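Local structure of photosystem II assembly protein Ycf48 (Thermosynechococcus elongatus, 5OJ5) at residues E111-G116 and Y165-S170; R221-R226 and G259-P264; G245-S250 and L273-R278. The protein probably assists early photosystem II assembly and replacement of photodamaged D1, and binds the C-terminal prepropeptide of D1. All coordinates share one frame; numbering follows the deposited sequence.

All three contacts join neighbouring parts of one seven-bladed beta-propeller. Contact 3 is buried and apolar apart from one tyrosine hydroxyl. Contact 1 is partly buried. A tryptophan ring meets a serine backbone at its edge and also touches a threonine methyl, and the margin is polar and water-bridged. Contact 2 lies at the surface, where a threonine, a leucine and an arginine chain meet between a loop of the Arg-rich patch and the loop 259-264. Contacts 2 and 3 touch: Leu262 N lies 2.8 Å from Ile247 O, a probable hydrogen bond. Contact 1 is on the opposite side of the chain's centre, about 29 Å from contact 3, centre to centre.

Contact 1. Residues E111-G116 and Y165-S170; sequences EGWIVG and YRTKDS
This contact belongs to the interface between two adjacent blades of the propeller, where Trp113 of one blade meets Thr167 and Ser170 of the next. The indole approaches with the far corner of its six-membered ring. Its CH2 lies 3.6 Å from Ser170 C, which sits at the ring edge near the ring plane. The same CH2 is 3.9 Å from Thr167 CG2, which comes in obliquely. The Trp113 torsion sets CG anti to the carbonyl carbon (chi1 -53°), and the ring reaches out toward the turn at 167-170.

That turn is held by Thr167. Its hydroxyl lies anti to the backbone N (chi1 -172°) and turns away from the tryptophan; this leaves the methyl, CG2, nearer the indole. Asp169 N donates to Thr167 OG1 over 3.2 Å with a nearly straight bond of 162°, which makes an ST turn. Thr167 OG1 is also hydrogen-bonded to Gly171 N and Asn173 O.

The polar side of the contact is indirect. Glu111 OE2 and Ser170 OG are 3.9 Å apart, and a water joins them. The water donates to Glu111 OE2 at 2.9 Å and is also 2.9 Å from Ser170 OG. Glu111 has further partners. OE2 is hydrogen-bonded to His123 NE2, and OE1 to Gly153 N of the next blade. The carboxylate therefore links both blades as well as the water.

Strand 111-117 is the second strand of its blade, between 101-108 and 120-124. Trp113 also packs on Ile147 and Ala149 of strand 144-151 and on Ala155 of strand 154-159. Strand 164-167 follows these two in the same sheet, and Thr167 shares Ala155 with the indole.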
# COMPACT_ATOMS: atom_id res chain seq x y z
N GLU A 111 6.29 10.44 15.61
CA GLU A 111 5.95 9.13 16.14
C GLU A 111 5.78 8.14 15.00
O GLU A 111 4.96 8.37 14.11
CB GLU A 111 4.70 9.16 16.99
CG GLU A 111 4.54 7.83 17.67
CD GLU A 111 3.48 7.82 18.76
OE1 GLU A 111 2.48 8.61 18.70
OE2 GLU A 111 3.66 7.04 19.77
N GLY A 112 6.56 7.06 15.01
CA GLY A 112 6.52 6.08 13.95
C GLY A 112 6.48 4.66 14.48
O GLY A 112 6.92 4.36 15.58
N TRP A 113 5.97 3.79 13.61
CA TRP A 113 5.77 2.39 13.94
C TRP A 113 6.14 1.55 12.72
O TRP A 113 5.84 1.94 11.59
CB TRP A 113 4.30 2.12 14.25
CG TRP A 113 3.68 2.99 15.29
CD1 TRP A 113 3.27 4.28 15.14
CD2 TRP A 113 3.39 2.64 16.64
NE1 TRP A 113 2.72 4.75 16.33
CE2 TRP A 113 2.79 3.76 17.25
CE3 TRP A 113 3.56 1.46 17.38
CZ2 TRP A 113 2.35 3.74 18.59
CZ3 TRP A 113 3.14 1.44 18.72
CH2 TRP A 113 2.54 2.57 19.28
N ILE A 114 6.74 0.40 12.96
CA ILE A 114 6.99 -0.61 11.93
C ILE A 114 6.48 -1.94 12.46
O ILE A 114 6.72 -2.26 13.63
CB ILE A 114 8.50 -0.74 11.63
CG1 ILE A 114 9.05 0.57 11.05
CG2 ILE A 114 8.75 -1.90 10.66
CD1 ILE A 114 10.58 0.63 11.05
N VAL A 115 5.81 -2.72 11.61
CA VAL A 115 5.48 -4.08 11.98
C VAL A 115 5.88 -5.04 10.88
O VAL A 115 5.98 -4.69 9.70
CB VAL A 115 4.00 -4.27 12.36
CG1 VAL A 115 3.64 -3.44 13.56
CG2 VAL A 115 3.05 -3.96 11.18
N GLY A 116 6.05 -6.30 11.28
CA GLY A 116 6.44 -7.31 10.33
C GLY A 116 6.23 -8.71 10.83
O GLY A 116 5.67 -8.95 11.91
N TYR A 165 -6.55 -4.45 16.38
CA TYR A 165 -6.23 -3.98 17.73
C TYR A 165 -5.91 -2.49 17.70
O TYR A 165 -5.43 -1.96 16.70
CB TYR A 165 -4.99 -4.70 18.26
CG TYR A 165 -5.23 -6.17 18.40
CD1 TYR A 165 -5.65 -6.71 19.61
CD2 TYR A 165 -5.07 -7.02 17.30
CE1 TYR A 165 -5.94 -8.06 19.71
CE2 TYR A 165 -5.33 -8.35 17.38
CZ TYR A 165 -5.78 -8.86 18.59
OH TYR A 165 -6.03 -10.19 18.66
N ARG A 166 -6.14 -1.83 18.83
CA ARG A 166 -5.77 -0.43 18.97
C ARG A 166 -5.03 -0.23 20.29
O ARG A 166 -5.35 -0.84 21.30
CB ARG A 166 -7.02 0.48 18.93
CG ARG A 166 -6.79 1.99 18.82
CD ARG A 166 -8.13 2.77 18.74
NE ARG A 166 -8.74 2.72 17.40
CZ ARG A 166 -10.00 2.37 17.16
NH1 ARG A 166 -10.78 2.00 18.17
NH2 ARG A 166 -10.47 2.37 15.91
N THR A 167 -4.02 0.63 20.27
CA THR A 167 -3.37 1.11 21.48
C THR A 167 -3.61 2.61 21.60
O THR A 167 -3.68 3.33 20.59
CB THR A 167 -1.84 0.82 21.48
OG1 THR A 167 -1.28 1.14 22.76
CG2 THR A 167 -1.09 1.61 20.42
N LYS A 168 -3.66 3.06 22.85
CA LYS A 168 -3.70 4.48 23.18
C LYS A 168 -2.54 4.86 24.07
O LYS A 168 -2.46 6.01 24.50
CB LYS A 168 -5.02 4.82 23.85
CG LYS A 168 -6.22 4.57 22.97
CD LYS A 168 -7.52 4.83 23.76
CE LYS A 168 -8.75 4.58 22.95
NZ LYS A 168 -9.98 4.76 23.80
N ASP A 169 -1.66 3.91 24.41
CA ASP A 169 -0.60 4.18 25.38
C ASP A 169 0.74 3.72 24.83
O ASP A 169 1.56 3.09 25.52
CB ASP A 169 -0.90 3.59 26.76
CG ASP A 169 -1.05 2.07 26.79
OD1 ASP A 169 -1.02 1.40 25.75
OD2 ASP A 169 -1.22 1.55 27.92
N SER A 170 0.98 4.03 23.56
CA SER A 170 2.29 3.82 22.95
C SER A 170 2.68 2.35 22.89
O SER A 170 3.85 2.01 22.91
CB SER A 170 3.38 4.69 23.58
OG SER A 170 3.06 6.04 23.45
O HOH W 1 4.09 8.45 22.24

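Contact 2. Residues R221-R226 and G259-P264; sequences RTTSRR and GELLSP
This is a small surface contact between two loops, in which Thr223 and Arg225 of 221-226 meet Leu261 of 259-264. The first loop lies within the experimentally defined Arg-rich patch. It joins strand 217-220 of one blade to strand 227-232 of the next. The touching groups are nevertheless apolar.

Thr223 CG2 lies 3.8 Å from Leu261 CD1 and 4.0 Å from Leu261 CD2, so a single methyl rests against both branches of the leucine. The two side chains cross at about a right angle. Leu261 reaches over with CG anti to its backbone N (chi1 -166°). Arg225 adds the aliphatic part of its chain: its CD is 4.2 Å from Leu261 CD2. Its charged end is engaged elsewhere, where NH1 is hydrogen-bonded to Asn243 O.

Side chains of the first loop also brace its backbone. Thr223 OG1 donates to Arg225 O at 2.7 Å, which turns the hydroxyl inward while the methyl faces Leu261. Arg221 grips Ser224 O side-on with two nitrogens, NH2 at 2.9 Å and NE at 3.2 Å. Both come from the same face of the carbonyl plane, and NE stands well above that plane. Arg226 CD lies over the centre of the Arg221 guanidinium, 3.6 Å above it. Arg221 NH1 also bonds to Ser204 O, which ties this loop to another part of the patch.

Val242 of strand 238-242 touches Thr223, Arg225 and Leu261 alike. Next to that strand runs strand 246-251. Gly259 and Leu262 make backbone hydrogen bonds to Phe249 and Ile247 of strand 246-251, so 259-264 follows the outer edge of this blade.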
# COMPACT_ATOMS: atom_id res chain seq x y z
N ARG A 221 -18.06 -11.20 -4.58
CA ARG A 221 -17.50 -10.51 -5.74
C ARG A 221 -18.59 -10.36 -6.80
O ARG A 221 -19.63 -11.03 -6.79
CB ARG A 221 -16.25 -11.21 -6.27
CG ARG A 221 -16.50 -12.48 -7.06
CD ARG A 221 -15.18 -13.02 -7.49
NE ARG A 221 -15.29 -14.14 -8.42
CZ ARG A 221 -15.49 -15.40 -8.07
NH1 ARG A 221 -15.63 -15.74 -6.80
NH2 ARG A 221 -15.57 -16.34 -9.03
N THR A 222 -18.34 -9.46 -7.75
CA THR A 222 -19.34 -9.10 -8.73
C THR A 222 -18.85 -9.37 -10.14
O THR A 222 -19.51 -8.96 -11.12
CB THR A 222 -19.81 -7.66 -8.53
OG1 THR A 222 -18.66 -6.81 -8.47
CG2 THR A 222 -20.60 -7.52 -7.21
N THR A 223 -17.76 -10.12 -10.28
CA THR A 223 -17.26 -10.60 -11.55
C THR A 223 -16.91 -12.06 -11.41
O THR A 223 -16.54 -12.50 -10.33
CB THR A 223 -15.93 -9.88 -11.92
OG1 THR A 223 -14.95 -9.98 -10.88
CG2 THR A 223 -16.16 -8.39 -12.15
N SER A 224 -16.98 -12.80 -12.53
CA SER A 224 -16.46 -14.16 -12.50
C SER A 224 -14.97 -14.17 -12.20
O SER A 224 -14.51 -15.00 -11.40
CB SER A 224 -16.72 -14.85 -13.82
OG SER A 224 -18.11 -14.88 -14.11
N ARG A 225 -14.22 -13.26 -12.82
CA ARG A 225 -12.79 -13.13 -12.55
C ARG A 225 -12.57 -12.89 -11.05
O ARG A 225 -13.31 -12.13 -10.42
CB ARG A 225 -12.25 -11.94 -13.35
CG ARG A 225 -12.21 -12.10 -14.86
CD ARG A 225 -12.12 -10.76 -15.57
NE ARG A 225 -12.25 -10.94 -17.02
CZ ARG A 225 -11.24 -11.20 -17.82
NH1 ARG A 225 -10.00 -11.26 -17.36
NH2 ARG A 225 -11.47 -11.36 -19.12
N ARG A 226 -11.55 -13.53 -10.48
CA ARG A 226 -11.27 -13.35 -9.06
C ARG A 226 -10.75 -11.95 -8.77
O ARG A 226 -10.07 -11.32 -9.59
CB ARG A 226 -10.27 -14.39 -8.58
CG ARG A 226 -10.72 -15.83 -8.70
CD ARG A 226 -11.99 -16.08 -7.93
NE ARG A 226 -12.42 -17.47 -8.02
CZ ARG A 226 -11.94 -18.45 -7.27
NH1 ARG A 226 -11.05 -18.19 -6.34
NH2 ARG A 226 -12.42 -19.70 -7.38
N GLY A 259 -20.13 -0.87 -11.03
CA GLY A 259 -20.25 -0.41 -12.40
C GLY A 259 -19.68 -1.38 -13.41
O GLY A 259 -19.32 -2.51 -13.10
N GLU A 260 -19.61 -0.91 -14.65
CA GLU A 260 -19.09 -1.72 -15.75
C GLU A 260 -17.64 -2.14 -15.52
O GLU A 260 -16.83 -1.43 -14.93
CB GLU A 260 -19.21 -0.97 -17.09
CG GLU A 260 -18.00 -0.07 -17.46
CD GLU A 260 -18.18 0.79 -18.73
OE1 GLU A 260 -18.65 1.94 -18.61
OE2 GLU A 260 -17.83 0.32 -19.84
N LEU A 261 -17.33 -3.32 -16.00
CA LEU A 261 -15.98 -3.83 -15.93
C LEU A 261 -15.15 -3.17 -17.03
O LEU A 261 -15.47 -3.31 -18.21
CB LEU A 261 -16.04 -5.35 -16.05
CG LEU A 261 -14.76 -6.09 -15.66
CD1 LEU A 261 -14.31 -5.78 -14.23
CD2 LEU A 261 -14.92 -7.58 -15.89
N LEU A 262 -14.11 -2.43 -16.65
CA LEU A 262 -13.28 -1.67 -17.57
C LEU A 262 -12.00 -2.44 -17.87
O LEU A 262 -11.48 -3.19 -17.04
CB LEU A 262 -12.91 -0.32 -16.96
CG LEU A 262 -14.08 0.59 -16.63
CD1 LEU A 262 -13.67 1.73 -15.71
CD2 LEU A 262 -14.72 1.12 -17.91
N SER A 263 -11.51 -2.26 -19.10
CA SER A 263 -10.26 -2.85 -19.56
C SER A 263 -9.35 -1.69 -19.93
O SER A 263 -9.35 -1.22 -21.08
CB SER A 263 -10.49 -3.73 -20.78
OG SER A 263 -11.48 -4.68 -20.48
N PRO A 264 -8.56 -1.21 -18.99
CA PRO A 264 -7.70 -0.04 -19.28
C PRO A 264 -6.70 -0.26 -20.40
O PRO A 264 -6.42 0.70 -21.14
CB PRO A 264 -7.01 0.19 -17.92
CG PRO A 264 -8.03 -0.25 -16.94
CD PRO A 264 -8.63 -1.49 -17.55

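Contact 3. Residues G245-S250 and L273-R278; sequences GKIAFS and LDLAYR
Phe249 brings CE1 of its ring against the hydroxyl of Tyr277. This CE1 is 3.3 Å from Tyr277 OH, and Phe249 CD1 is 3.9 Å from the same oxygen. The two side chains come from opposite directions. Tyr277 CB does not point straight at the other strand, but its long ring carries the OH across to Phe249.

The rest of the contact is aliphatic. Leu275 CD1 is the shared point: it lies 4.3 Å from Phe249 CZ and 4.3 Å from Ile247 CD1. Phe249 and Ile247 both direct their CB toward strand 273-277, and the leucine methyl meets the ends of both. The CG of Leu275 points opposite the backbone N (chi1 -177°), which carries CD1 toward Ile247 and Phe249.

Trp239 of strand 238-242 packs on both Phe249 and Leu275, and Val283 touches Leu275 and Tyr277 from strand 283-287. A classic beta bulge, with Leu273 and Asp274 both facing Ala286, lies just before Leu275.

The axes of the segments 246-250 and 273-277 approach to 10.3 Å, and their directions differ by 38°. They belong to successive sheets, and no hydrogen bond joins the two segments. Hydrophobic packing of one twisted sheet on the next is how the blades of a beta-propeller are held together.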
# COMPACT_ATOMS: atom_id res chain seq x y z
N GLY A 245 -6.53 -8.05 -15.84
CA GLY A 245 -6.34 -6.67 -16.26
C GLY A 245 -7.62 -5.88 -16.33
O GLY A 245 -7.75 -5.00 -17.19
N LYS A 246 -8.57 -6.12 -15.43
CA LYS A 246 -9.81 -5.38 -15.45
C LYS A 246 -10.01 -4.65 -14.12
O LYS A 246 -9.52 -5.08 -13.08
CB LYS A 246 -10.99 -6.31 -15.74
CG LYS A 246 -10.81 -7.23 -16.92
CD LYS A 246 -10.86 -6.50 -18.22
CE LYS A 246 -10.63 -7.44 -19.40
NZ LYS A 246 -9.19 -7.34 -19.82
N ILE A 247 -10.77 -3.56 -14.16
CA ILE A 247 -11.07 -2.76 -12.98
C ILE A 247 -12.54 -2.36 -12.96
O ILE A 247 -13.21 -2.38 -14.00
CB ILE A 247 -10.17 -1.51 -12.81
CG1 ILE A 247 -10.56 -0.44 -13.83
CG2 ILE A 247 -8.72 -1.88 -12.89
CD1 ILE A 247 -9.76 0.86 -13.68
N ALA A 248 -13.04 -1.97 -11.78
CA ALA A 248 -14.38 -1.42 -11.66
C ALA A 248 -14.48 -0.53 -10.43
O ALA A 248 -13.62 -0.56 -9.54
CB ALA A 248 -15.45 -2.53 -11.59
N PHE A 249 -15.53 0.30 -10.40
CA PHE A 249 -15.79 1.24 -9.33
C PHE A 249 -17.20 1.05 -8.82
O PHE A 249 -18.13 0.77 -9.59
CB PHE A 249 -15.65 2.69 -9.83
CG PHE A 249 -14.28 3.00 -10.36
CD1 PHE A 249 -13.30 3.43 -9.50
CD2 PHE A 249 -13.96 2.80 -11.69
CE1 PHE A 249 -12.00 3.71 -9.98
CE2 PHE A 249 -12.67 3.07 -12.16
CZ PHE A 249 -11.69 3.52 -11.30
N SER A 250 -17.38 1.23 -7.51
CA SER A 250 -18.70 1.06 -6.93
C SER A 250 -19.60 2.26 -7.23
O SER A 250 -19.14 3.38 -7.53
CB SER A 250 -18.58 0.80 -5.42
OG SER A 250 -18.11 1.93 -4.74
N LEU A 273 -1.83 -4.31 -10.29
CA LEU A 273 -1.44 -4.59 -8.92
C LEU A 273 -1.94 -3.53 -7.96
O LEU A 273 -2.25 -3.86 -6.82
CB LEU A 273 0.07 -4.73 -8.85
CG LEU A 273 0.61 -5.91 -9.66
CD1 LEU A 273 2.10 -5.83 -9.89
CD2 LEU A 273 0.22 -7.21 -9.00
N ASP A 274 -1.97 -2.25 -8.35
CA ASP A 274 -2.42 -1.20 -7.45
C ASP A 274 -2.99 -0.04 -8.25
O ASP A 274 -2.69 0.13 -9.44
CB ASP A 274 -1.26 -0.70 -6.56
CG ASP A 274 -1.74 -0.00 -5.31
OD1 ASP A 274 -2.92 -0.21 -4.92
OD2 ASP A 274 -0.92 0.66 -4.66
N LEU A 275 -3.83 0.74 -7.56
CA LEU A 275 -4.51 1.88 -8.15
C LEU A 275 -4.47 2.97 -7.09
O LEU A 275 -4.77 2.70 -5.91
CB LEU A 275 -5.97 1.48 -8.46
CG LEU A 275 -6.85 2.52 -9.15
CD1 LEU A 275 -7.97 1.82 -9.88
CD2 LEU A 275 -7.45 3.49 -8.18
N ALA A 276 -4.08 4.19 -7.46
CA ALA A 276 -4.08 5.28 -6.50
C ALA A 276 -4.35 6.60 -7.18
O ALA A 276 -3.95 6.81 -8.32
CB ALA A 276 -2.75 5.36 -5.74
N TYR A 277 -4.99 7.50 -6.45
CA TYR A 277 -5.33 8.82 -6.93
C TYR A 277 -4.28 9.84 -6.52
O TYR A 277 -3.93 9.95 -5.34
CB TYR A 277 -6.68 9.27 -6.37
CG TYR A 277 -7.88 8.53 -6.91
CD1 TYR A 277 -8.76 9.17 -7.77
CD2 TYR A 277 -8.13 7.18 -6.58
CE1 TYR A 277 -9.87 8.49 -8.26
CE2 TYR A 277 -9.23 6.51 -7.10
CZ TYR A 277 -10.10 7.17 -7.93
OH TYR A 277 -11.19 6.48 -8.41
N ARG A 278 -3.79 10.61 -7.47
CA ARG A 278 -2.97 11.78 -7.13
C ARG A 278 -3.84 12.96 -6.75
O ARG A 278 -3.47 13.77 -5.89
CB ARG A 278 -2.04 12.13 -8.31
CG ARG A 278 -1.06 13.22 -7.92
CD ARG A 278 -0.11 13.57 -9.06
NE ARG A 278 -0.77 14.23 -10.18
CZ ARG A 278 -1.03 15.53 -10.24
NH1 ARG A 278 -0.64 16.32 -9.23
NH2 ARG A 278 -1.62 16.02 -11.31